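Side-chain contacts in RabGDI protein (Plasmodium falciparum 3D7, PDB 3P1W), which probably acts as a Rab GDP-dissociation inhibitor, a regulator of the Rab GTPases that direct vesicle traffic: residues Tyr126-Lys131 and Thr135-Ile140; Lys234-Ser239 and Lys245-Tyr250; Val429-Asp434 and Thr443-Gln448. All blocks are in the same frame, centred on the assembly; numbering follows the deposited sequence.

Interaction 1: Tyr126-Lys131 and Thr135-Ile140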
loop_
_atom_site.group_PDB
_atom_site.type_symbol
_atom_site.label_atom_id
_atom_site.label_comp_id
_atom_site.label_asym_id
_atom_site.label_seq_id
_atom_site.Cartn_x
_atom_site.Cartn_y
_atom_site.Cartn_z
ATOM N N TYR A 126 -5.612 12.914 10.598
ATOM C CA TYR A 126 -6.888 13.452 11.118
ATOM C C TYR A 126 -6.863 13.514 12.641
ATOM O O TYR A 126 -6.556 12.525 13.314
ATOM C CB TYR A 126 -7.984 12.514 10.649
ATOM C CG TYR A 126 -9.411 12.940 10.828
ATOM C CD1 TYR A 126 -10.196 13.208 9.725
ATOM C CD2 TYR A 126 -10.011 12.941 12.082
ATOM C CE1 TYR A 126 -11.527 13.516 9.862
ATOM C CE2 TYR A 126 -11.344 13.241 12.225
ATOM C CZ TYR A 126 -12.088 13.531 11.092
ATOM O OH TYR A 126 -13.406 13.847 11.207
ATOM N N GLN A 127 -7.171 14.697 13.177
ATOM C CA GLN A 127 -7.365 14.915 14.589
ATOM C C GLN A 127 -8.385 16.076 14.682
ATOM O O GLN A 127 -8.076 17.226 14.364
ATOM C CB GLN A 127 -6.046 15.283 15.304
ATOM C CG GLN A 127 -6.214 15.378 16.823
ATOM C CD GLN A 127 -5.230 16.310 17.514
ATOM O OE1 GLN A 127 -5.596 17.414 17.947
ATOM N NE2 GLN A 127 -3.982 15.867 17.641
ATOM N N HIS A 128 -9.613 15.739 15.039
ATOM C CA HIS A 128 -10.670 16.730 15.103
ATOM C C HIS A 128 -10.410 17.708 16.260
ATOM O O HIS A 128 -10.133 17.301 17.394
ATOM C CB HIS A 128 -12.002 16.063 15.296
ATOM C CG HIS A 128 -13.165 17.008 15.236
ATOM N ND1 HIS A 128 -14.162 17.016 16.182
ATOM C CD2 HIS A 128 -13.481 17.982 14.347
ATOM C CE1 HIS A 128 -15.060 17.935 15.866
ATOM N NE2 HIS A 128 -14.677 18.524 14.748
ATOM N N GLN A 129 -10.480 18.987 15.937
ATOM C CA GLN A 129 -10.384 20.037 16.940
ATOM C C GLN A 129 -11.653 20.854 16.832
ATOM O O GLN A 129 -11.986 21.380 15.764
ATOM C CB GLN A 129 -9.146 20.875 16.672
ATOM C CG GLN A 129 -7.853 20.041 16.793
ATOM C CD GLN A 129 -6.609 20.794 16.383
ATOM O OE1 GLN A 129 -6.681 21.911 15.859
ATOM N NE2 GLN A 129 -5.450 20.192 16.634
ATOM N N LYS A 130 -12.386 20.937 17.936
ATOM C CA LYS A 130 -13.657 21.666 17.940
ATOM C C LYS A 130 -13.455 23.175 17.779
ATOM O O LYS A 130 -12.447 23.711 18.200
ATOM C CB LYS A 130 -14.415 21.362 19.234
ATOM C CG LYS A 130 -14.869 19.904 19.318
ATOM C CD LYS A 130 -15.768 19.663 20.549
ATOM C CE LYS A 130 -16.581 18.357 20.402
ATOM N NZ LYS A 130 -17.778 18.352 21.307
ATOM N N LYS A 131 -14.420 23.835 17.147
ATOM C CA LYS A 131 -14.413 25.301 16.995
ATOM C C LYS A 131 -14.261 25.964 18.354
ATOM O O LYS A 131 -14.935 25.591 19.310
ATOM C CB LYS A 131 -15.715 25.760 16.333
ATOM C CG LYS A 131 -15.897 27.256 16.138
ATOM C CD LYS A 131 -17.193 27.475 15.346
ATOM C CE LYS A 131 -17.774 28.832 15.508
ATOM N NZ LYS A 131 -19.212 28.815 15.041
ATOM N N THR A 135 -10.377 30.204 17.208
ATOM C CA THR A 135 -9.839 29.164 16.298
ATOM C C THR A 135 -10.978 28.443 15.598
ATOM O O THR A 135 -12.030 28.199 16.187
ATOM C CB THR A 135 -8.970 28.128 17.046
ATOM O OG1 THR A 135 -9.710 27.555 18.128
ATOM C CG2 THR A 135 -7.705 28.752 17.583
ATOM N N SER A 136 -10.759 28.110 14.327
ATOM C CA SER A 136 -11.723 27.397 13.525
ATOM C C SER A 136 -11.694 25.904 13.878
ATOM O O SER A 136 -10.719 25.399 14.428
ATOM C CB SER A 136 -11.384 27.545 12.034
ATOM O OG SER A 136 -10.075 27.043 11.800
ATOM N N GLU A 137 -12.790 25.230 13.582
ATOM C CA GLU A 137 -12.853 23.782 13.653
ATOM C C GLU A 137 -11.832 23.232 12.641
ATOM O O GLU A 137 -11.664 23.795 11.559
ATOM C CB GLU A 137 -14.262 23.298 13.336
ATOM C CG GLU A 137 -14.439 21.790 13.370
ATOM C CD GLU A 137 -15.854 21.354 13.134
ATOM O OE1 GLU A 137 -16.565 22.048 12.392
ATOM O OE2 GLU A 137 -16.260 20.317 13.691
ATOM N N LYS A 138 -11.120 22.185 13.023
ATOM C CA LYS A 138 -10.139 21.573 12.117
ATOM C C LYS A 138 -10.262 20.071 12.149
ATOM O O LYS A 138 -10.704 19.502 13.159
ATOM C CB LYS A 138 -8.721 21.972 12.488
ATOM C CG LYS A 138 -8.443 23.493 12.385
ATOM C CD LYS A 138 -7.109 23.784 13.003
ATOM C CE LYS A 138 -6.750 25.273 12.954
ATOM N NZ LYS A 138 -7.641 26.068 13.835
ATOM N N PHE A 139 -9.813 19.451 11.054
ATOM C CA PHE A 139 -9.903 18.004 10.877
ATOM C C PHE A 139 -8.580 17.358 10.548
ATOM O O PHE A 139 -8.265 16.321 11.116
ATOM C CB PHE A 139 -10.912 17.650 9.798
ATOM C CG PHE A 139 -12.306 18.087 10.123
ATOM C CD1 PHE A 139 -13.118 17.299 10.908
ATOM C CD2 PHE A 139 -12.797 19.291 9.641
ATOM C CE1 PHE A 139 -14.425 17.719 11.243
ATOM C CE2 PHE A 139 -14.096 19.719 9.950
ATOM C CZ PHE A 139 -14.909 18.921 10.753
ATOM N N ILE A 140 -7.826 17.944 9.631
ATOM C CA ILE A 140 -6.578 17.321 9.197
ATOM C C ILE A 140 -5.398 18.266 9.272
ATOM O O ILE A 140 -5.558 19.499 9.153
ATOM C CB ILE A 140 -6.707 16.717 7.797
ATOM C CG1 ILE A 140 -7.004 17.806 6.763
ATOM C CG2 ILE A 140 -7.778 15.600 7.818
ATOM C CD1 ILE A 140 -7.145 17.324 5.323
#
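H128 and E137 make the polar side-chain link of this hairpin. NE2 of H128 donates to OE2 of E137 at 2.6 Å, nearly straight (167° at the hydrogen); the acceptor lies in the plane of the imidazole and is met through its anti lone pair, while ring and carboxylate planes are turned 50° apart. With CG of E137 anti to its own N and the chain extended, the carboxylate reaches the edge of the imidazole. A negative charge so close would be expected to favour protonation of H128.

Three backbone hydrogen bonds join the antiparallel strands. Q129 N to K138 O (2.8 Å) and K138 N to Q129 O make Q129 and K138 a hydrogen-bonded pair, and Q127 N donates to F139 O. Between that pair and the non-hydrogen-bonded pair of Y126 and I140 the register slips by one residue, a beta bulge.

The aromatic side chains lie on the same side as this His-carboxylate bond. F139 and H128 run side by side with planes at 22°, but they are slid apart with centroids separated by 4.9 Å, so overlap is slight; CD2 of H128 sits 3.3 Å from CE1 of F139. Y126 also runs alongside F139, its OH 3.5 Å from CD1, and carries the F139 carbonyl oxygen over one ring face. CD1 of Y126 also meets CG2 of I140.

On the opposite face of the hairpin, Q129 lays OE1 against CD of K138 at 3.4 Å, while its NE2 bonds both Q127 OE1 and the carbonyl of P154. Strand 346-350 runs parallel to strand 117-129 here, with I350 against Y126 and I348 against I140, while L401 packs on Y126 and F139.

Interaction 2: Lys234-Ser239 and Lys245-Tyr250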
loop_
_atom_site.group_PDB
_atom_site.type_symbol
_atom_site.label_atom_id
_atom_site.label_comp_id
_atom_site.label_asym_id
_atom_site.label_seq_id
_atom_site.Cartn_x
_atom_site.Cartn_y
_atom_site.Cartn_z
ATOM N N LYS A 234 12.297 6.357 13.287
ATOM C CA LYS A 234 13.547 6.845 12.695
ATOM C C LYS A 234 13.558 6.712 11.174
ATOM O O LYS A 234 13.987 7.623 10.472
ATOM C CB LYS A 234 14.771 6.130 13.285
ATOM C CG LYS A 234 16.048 6.927 13.066
ATOM C CD LYS A 234 17.233 6.358 13.838
ATOM C CE LYS A 234 17.656 5.010 13.301
ATOM N NZ LYS A 234 17.838 5.023 11.816
ATOM N N LEU A 235 13.068 5.587 10.671
ATOM C CA LEU A 235 13.000 5.358 9.221
ATOM C C LEU A 235 12.127 6.376 8.505
ATOM O O LEU A 235 12.497 6.853 7.431
ATOM C CB LEU A 235 12.531 3.935 8.908
ATOM C CG LEU A 235 12.600 3.509 7.431
ATOM C CD1 LEU A 235 14.042 3.277 6.966
ATOM C CD2 LEU A 235 11.756 2.260 7.213
ATOM N N TYR A 236 10.970 6.701 9.084
ATOM C CA TYR A 236 10.111 7.740 8.534
ATOM C C TYR A 236 10.913 9.046 8.444
ATOM O O TYR A 236 10.989 9.703 7.391
ATOM C CB TYR A 236 8.901 7.943 9.442
ATOM C CG TYR A 236 7.840 8.841 8.888
ATOM C CD1 TYR A 236 6.723 8.308 8.224
ATOM C CD2 TYR A 236 7.918 10.217 9.025
ATOM C CE1 TYR A 236 5.748 9.132 7.702
ATOM C CE2 TYR A 236 6.933 11.039 8.524
ATOM C CZ TYR A 236 5.835 10.501 7.870
ATOM O OH TYR A 236 4.858 11.338 7.357
ATOM N N MET A 237 11.516 9.409 9.570
ATOM C CA MET A 237 12.305 10.637 9.669
ATOM C C MET A 237 13.455 10.706 8.649
ATOM O O MET A 237 13.657 11.745 8.027
ATOM C CB MET A 237 12.851 10.792 11.088
ATOM C CG MET A 237 11.775 11.026 12.131
ATOM S SD MET A 237 12.470 11.100 13.798
ATOM C CE MET A 237 13.268 12.697 13.743
ATOM N N GLN A 238 14.188 9.606 8.485
ATOM C CA GLN A 238 15.275 9.506 7.483
ATOM C C GLN A 238 14.752 9.586 6.050
ATOM O O GLN A 238 15.397 10.190 5.187
ATOM C CB GLN A 238 16.017 8.185 7.615
ATOM C CG GLN A 238 16.910 8.057 8.839
ATOM C CD GLN A 238 17.557 6.679 8.951
ATOM O OE1 GLN A 238 18.626 6.538 9.542
ATOM N NE2 GLN A 238 16.911 5.663 8.383
ATOM N N SER A 239 13.586 8.974 5.815
ATOM C CA SER A 239 13.002 8.874 4.479
ATOM C C SER A 239 12.604 10.213 3.849
ATOM O O SER A 239 12.511 10.302 2.626
ATOM C CB SER A 239 11.788 7.926 4.500
ATOM O OG SER A 239 12.168 6.607 4.887
ATOM N N LYS A 245 9.515 16.861 0.874
ATOM C CA LYS A 245 8.122 17.169 1.027
ATOM C C LYS A 245 7.394 16.103 1.870
ATOM O O LYS A 245 6.532 16.432 2.682
ATOM C CB LYS A 245 7.451 17.291 -0.352
ATOM C CG LYS A 245 8.078 18.391 -1.267
ATOM C CD LYS A 245 7.089 18.805 -2.366
ATOM C CE LYS A 245 7.547 20.063 -3.117
ATOM N NZ LYS A 245 8.744 19.780 -3.884
ATOM N N SER A 246 7.720 14.841 1.625
ATOM C CA SER A 246 7.182 13.723 2.412
ATOM C C SER A 246 8.118 12.535 2.255
ATOM O O SER A 246 9.026 12.568 1.413
ATOM C CB SER A 246 5.771 13.367 1.926
ATOM O OG SER A 246 5.799 12.518 0.784
ATOM N N PRO A 247 7.918 11.461 3.052
ATOM C CA PRO A 247 8.741 10.270 2.869
ATOM C C PRO A 247 8.161 9.263 1.864
ATOM O O PRO A 247 8.612 8.125 1.814
ATOM C CB PRO A 247 8.786 9.658 4.278
ATOM C CG PRO A 247 7.491 10.049 4.876
ATOM C CD PRO A 247 7.061 11.356 4.243
ATOM N N PHE A 248 7.185 9.676 1.066
ATOM C CA PHE A 248 6.514 8.775 0.117
ATOM C C PHE A 248 6.707 9.205 -1.328
ATOM O O PHE A 248 6.732 10.408 -1.628
ATOM C CB PHE A 248 5.000 8.681 0.394
ATOM C CG PHE A 248 4.677 8.181 1.757
ATOM C CD1 PHE A 248 4.646 6.821 2.025
ATOM C CD2 PHE A 248 4.429 9.075 2.787
ATOM C CE1 PHE A 248 4.383 6.365 3.323
ATOM C CE2 PHE A 248 4.152 8.616 4.079
ATOM C CZ PHE A 248 4.122 7.272 4.334
ATOM N N ILE A 249 6.813 8.201 -2.202
ATOM C CA ILE A 249 6.876 8.398 -3.650
ATOM C C ILE A 249 5.834 7.570 -4.367
ATOM O O ILE A 249 5.265 6.614 -3.808
ATOM C CB ILE A 249 8.278 8.076 -4.235
ATOM C CG1 ILE A 249 8.712 6.638 -3.908
ATOM C CG2 ILE A 249 9.283 9.103 -3.714
ATOM C CD1 ILE A 249 10.092 6.252 -4.524
ATOM N N TYR A 250 5.614 7.941 -5.629
ATOM C CA TYR A 250 4.639 7.297 -6.489
ATOM C C TYR A 250 5.114 7.533 -7.921
ATOM O O TYR A 250 5.679 8.591 -8.219
ATOM C CB TYR A 250 3.279 7.942 -6.253
ATOM C CG TYR A 250 2.049 7.354 -6.920
ATOM C CD1 TYR A 250 1.515 6.128 -6.532
ATOM C CD2 TYR A 250 1.344 8.096 -7.856
ATOM C CE1 TYR A 250 0.359 5.659 -7.113
ATOM C CE2 TYR A 250 0.191 7.630 -8.434
ATOM C CZ TYR A 250 -0.291 6.422 -8.077
ATOM O OH TYR A 250 -1.466 6.006 -8.684
#
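P247 rests its ring on one face of Y236. CG of the proline stands 3.6 Å from the centroid of the phenol ring, only 19° off its normal, a CH-pi contact. The approach is displaced toward the rim: CG comes closest to CE1 of Y236, at 3.4 Å, with CZ almost as near. The two side chains cross at a slant, and CD of P247 extends the contact as far as the hydroxyl end of the tyrosine. A first torsion of -171° turns the Y236 ring away from its own backbone N and swings it out from the helix to P247.

F248 reaches the same CE1 of Y236 from the proline's side of the ring, obliquely. Its side chain runs at about a right angle to the tyrosine, and CE2 approaches CE1 to 4.0 Å.

The contact joins helix 226-243 to the start of strand 248-251, which follows it closely in the chain and enters the mixed sheet between strands 96-97 and 117-129. An ST turn leads into that strand: the N of F248 donates to OG of S246 at 3.2 Å, and the same oxygen is bonded to the carbonyl of V120 on the neighbouring strand.

One helical turn beyond Y236, S239 points at the proline. Its CB meets CB of P247 at 3.5 Å, tight for two carbons, while the hydroxyl turns back to L235 O at 2.6 Å. That carbonyl oxygen also accepts from the N of S239, the two donors arriving from opposite faces of its plane. L97 packs against S239, P247 and F248.

Interaction 3: Val429-Asp434 and Thr443-Gln448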
loop_
_atom_site.group_PDB
_atom_site.type_symbol
_atom_site.label_atom_id
_atom_site.label_comp_id
_atom_site.label_asym_id
_atom_site.label_seq_id
_atom_site.Cartn_x
_atom_site.Cartn_y
_atom_site.Cartn_z
ATOM N N VAL A 429 -0.358 -18.547 -2.301
ATOM C CA VAL A 429 -1.415 -17.605 -2.650
ATOM C C VAL A 429 -1.156 -16.247 -1.992
ATOM O O VAL A 429 -0.941 -16.168 -0.791
ATOM C CB VAL A 429 -2.819 -18.130 -2.261
ATOM C CG1 VAL A 429 -3.889 -17.185 -2.735
ATOM C CG2 VAL A 429 -3.077 -19.538 -2.906
ATOM N N THR A 430 -1.138 -15.195 -2.795
ATOM C CA THR A 430 -1.010 -13.818 -2.259
ATOM C C THR A 430 -2.307 -13.409 -1.553
ATOM O O THR A 430 -3.406 -13.779 -1.975
ATOM C CB THR A 430 -0.640 -12.802 -3.341
ATOM O OG1 THR A 430 -1.581 -12.841 -4.415
ATOM C CG2 THR A 430 0.787 -13.044 -3.868
ATOM N N SER A 431 -2.173 -12.648 -0.475
ATOM C CA SER A 431 -3.336 -12.068 0.196
ATOM C C SER A 431 -3.943 -10.933 -0.628
ATOM O O SER A 431 -3.281 -10.295 -1.468
ATOM C CB SER A 431 -2.957 -11.604 1.622
ATOM O OG SER A 431 -2.047 -10.521 1.565
ATOM N N SER A 432 -5.210 -10.644 -0.391
ATOM C CA SER A 432 -5.843 -9.521 -1.052
ATOM C C SER A 432 -5.213 -8.230 -0.542
ATOM O O SER A 432 -4.733 -8.199 0.586
ATOM C CB SER A 432 -7.328 -9.495 -0.756
ATOM O OG SER A 432 -7.913 -10.754 -1.037
ATOM N N TYR A 433 -5.206 -7.197 -1.388
ATOM C CA TYR A 433 -4.694 -5.869 -1.002
ATOM C C TYR A 433 -5.620 -5.269 0.058
ATOM O O TYR A 433 -6.836 -5.271 -0.105
ATOM C CB TYR A 433 -4.545 -4.924 -2.204
ATOM C CG TYR A 433 -3.554 -5.451 -3.192
ATOM C CD1 TYR A 433 -2.199 -5.200 -3.059
ATOM C CD2 TYR A 433 -3.971 -6.317 -4.196
ATOM C CE1 TYR A 433 -1.294 -5.766 -3.927
ATOM C CE2 TYR A 433 -3.072 -6.889 -5.067
ATOM C CZ TYR A 433 -1.740 -6.604 -4.926
ATOM O OH TYR A 433 -0.848 -7.205 -5.775
ATOM N N ASP A 434 -5.010 -4.789 1.140
ATOM C CA ASP A 434 -5.776 -4.176 2.256
ATOM C C ASP A 434 -6.009 -2.683 2.048
ATOM O O ASP A 434 -5.579 -2.074 1.056
ATOM C CB ASP A 434 -5.097 -4.507 3.600
ATOM C CG ASP A 434 -3.793 -3.770 3.806
ATOM O OD1 ASP A 434 -3.563 -2.715 3.168
ATOM O OD2 ASP A 434 -2.976 -4.223 4.635
ATOM N N THR A 443 4.120 -5.456 0.568
ATOM C CA THR A 443 5.521 -5.915 0.500
ATOM C C THR A 443 5.768 -7.021 1.545
ATOM O O THR A 443 6.444 -8.033 1.247
ATOM C CB THR A 443 6.510 -4.764 0.704
ATOM O OG1 THR A 443 6.166 -3.682 -0.164
ATOM C CG2 THR A 443 7.967 -5.229 0.402
ATOM N N ASN A 444 5.236 -6.847 2.751
ATOM C CA ASN A 444 5.359 -7.865 3.799
ATOM C C ASN A 444 4.830 -9.231 3.356
ATOM O O ASN A 444 5.478 -10.261 3.594
ATOM C CB ASN A 444 4.658 -7.466 5.083
ATOM C CG ASN A 444 5.369 -6.300 5.821
ATOM O OD1 ASN A 444 6.522 -5.992 5.554
ATOM N ND2 ASN A 444 4.653 -5.660 6.729
ATOM N N ASP A 445 3.669 -9.229 2.703
ATOM C CA ASP A 445 3.079 -10.473 2.216
ATOM C C ASP A 445 3.960 -11.125 1.166
ATOM O O ASP A 445 4.229 -12.314 1.254
ATOM C CB ASP A 445 1.686 -10.223 1.636
ATOM C CG ASP A 445 1.013 -11.507 1.133
ATOM O OD1 ASP A 445 0.964 -12.503 1.889
ATOM O OD2 ASP A 445 0.536 -11.487 -0.027
ATOM N N LEU A 446 4.411 -10.364 0.169
ATOM C CA LEU A 446 5.260 -10.958 -0.873
ATOM C C LEU A 446 6.594 -11.418 -0.303
ATOM O O LEU A 446 7.100 -12.462 -0.711
ATOM C CB LEU A 446 5.406 -10.047 -2.108
ATOM C CG LEU A 446 6.274 -8.787 -2.067
ATOM C CD1 LEU A 446 7.730 -9.193 -2.368
ATOM C CD2 LEU A 446 5.782 -7.770 -3.110
ATOM N N LEU A 447 7.130 -10.695 0.680
ATOM C CA LEU A 447 8.350 -11.158 1.361
ATOM C C LEU A 447 8.156 -12.472 2.125
ATOM O O LEU A 447 9.046 -13.317 2.133
ATOM C CB LEU A 447 8.907 -10.088 2.289
ATOM C CG LEU A 447 9.560 -8.931 1.530
ATOM C CD1 LEU A 447 9.961 -7.848 2.515
ATOM C CD2 LEU A 447 10.775 -9.404 0.707
ATOM N N GLN A 448 7.001 -12.628 2.772
ATOM C CA GLN A 448 6.657 -13.872 3.468
ATOM C C GLN A 448 6.559 -15.015 2.445
ATOM O O GLN A 448 7.102 -16.104 2.663
ATOM C CB GLN A 448 5.343 -13.716 4.252
ATOM C CG GLN A 448 5.038 -14.819 5.285
ATOM C CD GLN A 448 3.649 -14.687 5.930
ATOM O OE1 GLN A 448 2.624 -14.984 5.311
ATOM N NE2 GLN A 448 3.621 -14.246 7.176
HETATM O O HOH W 1 -0.176 -14.846 1.458
#
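D445 reaches from the helix to the loop at S431, and nearly all of the direct contact is made by its carboxylate. OD2 accepts the backbone N-H of S431 at 3.0 Å, with 155° at the hydrogen. The donor comes from above the carboxylate plane, 38° out of it. The carboxylate of D445 stands opposite the backbone N across the CA-CB bond (chi1 -179°), which carries the group straight out from the helix. On the loop side, CB of T430 lies 3.8 Å from OD2, and OG of S431 stands 3.2 Å from the same oxygen. K31 adds a salt bridge to OD2 and also bonds the carbonyl oxygen of S431, so one lysine grips both sides of the junction and would be expected to keep D445 ionised. The next residue, L446, turns into the core against I34 and L35 of helix 30-41 and I105 of helix 101-108.

The other carboxylate oxygen is held less directly. A water donates to OD1 of D445 at 2.6 Å and to the carbonyl oxygen of V429 at 2.7 Å, spanning a separation that the protein atoms do not bridge themselves.

The arrangement is consistent with the Rossmann-like, dinucleotide-binding type of domain seen in the GDI family: the loop leaving strand 427-429, the parallel neighbour of strand 305-308, is tied by one helical aspartate to helix 440-454, with K31 of helix 30-41 joining in.

Overall arrangement
Following the chain from the N terminus, interaction 1 comes first and closes the short beta hairpin of strands 117-129 and 138-142. Interaction 2 then closes the turn by which helix 226-243 passes into strand 248-251. Interaction 3 comes last, folding the loop after strand 427-429 back onto helix 440-454. They follow in series, none nested in or crossing another. Interactions 1 and 2 serve the same mixed sheet, where strands 117-129 and 248-251 are neighbours, although their centres are 25 Å apart. Interaction 3 starts from the end of a strand of the other large sheet; its nearest atoms are about 10 Å from those of interaction 2 and about 17 Å from those of interaction 1.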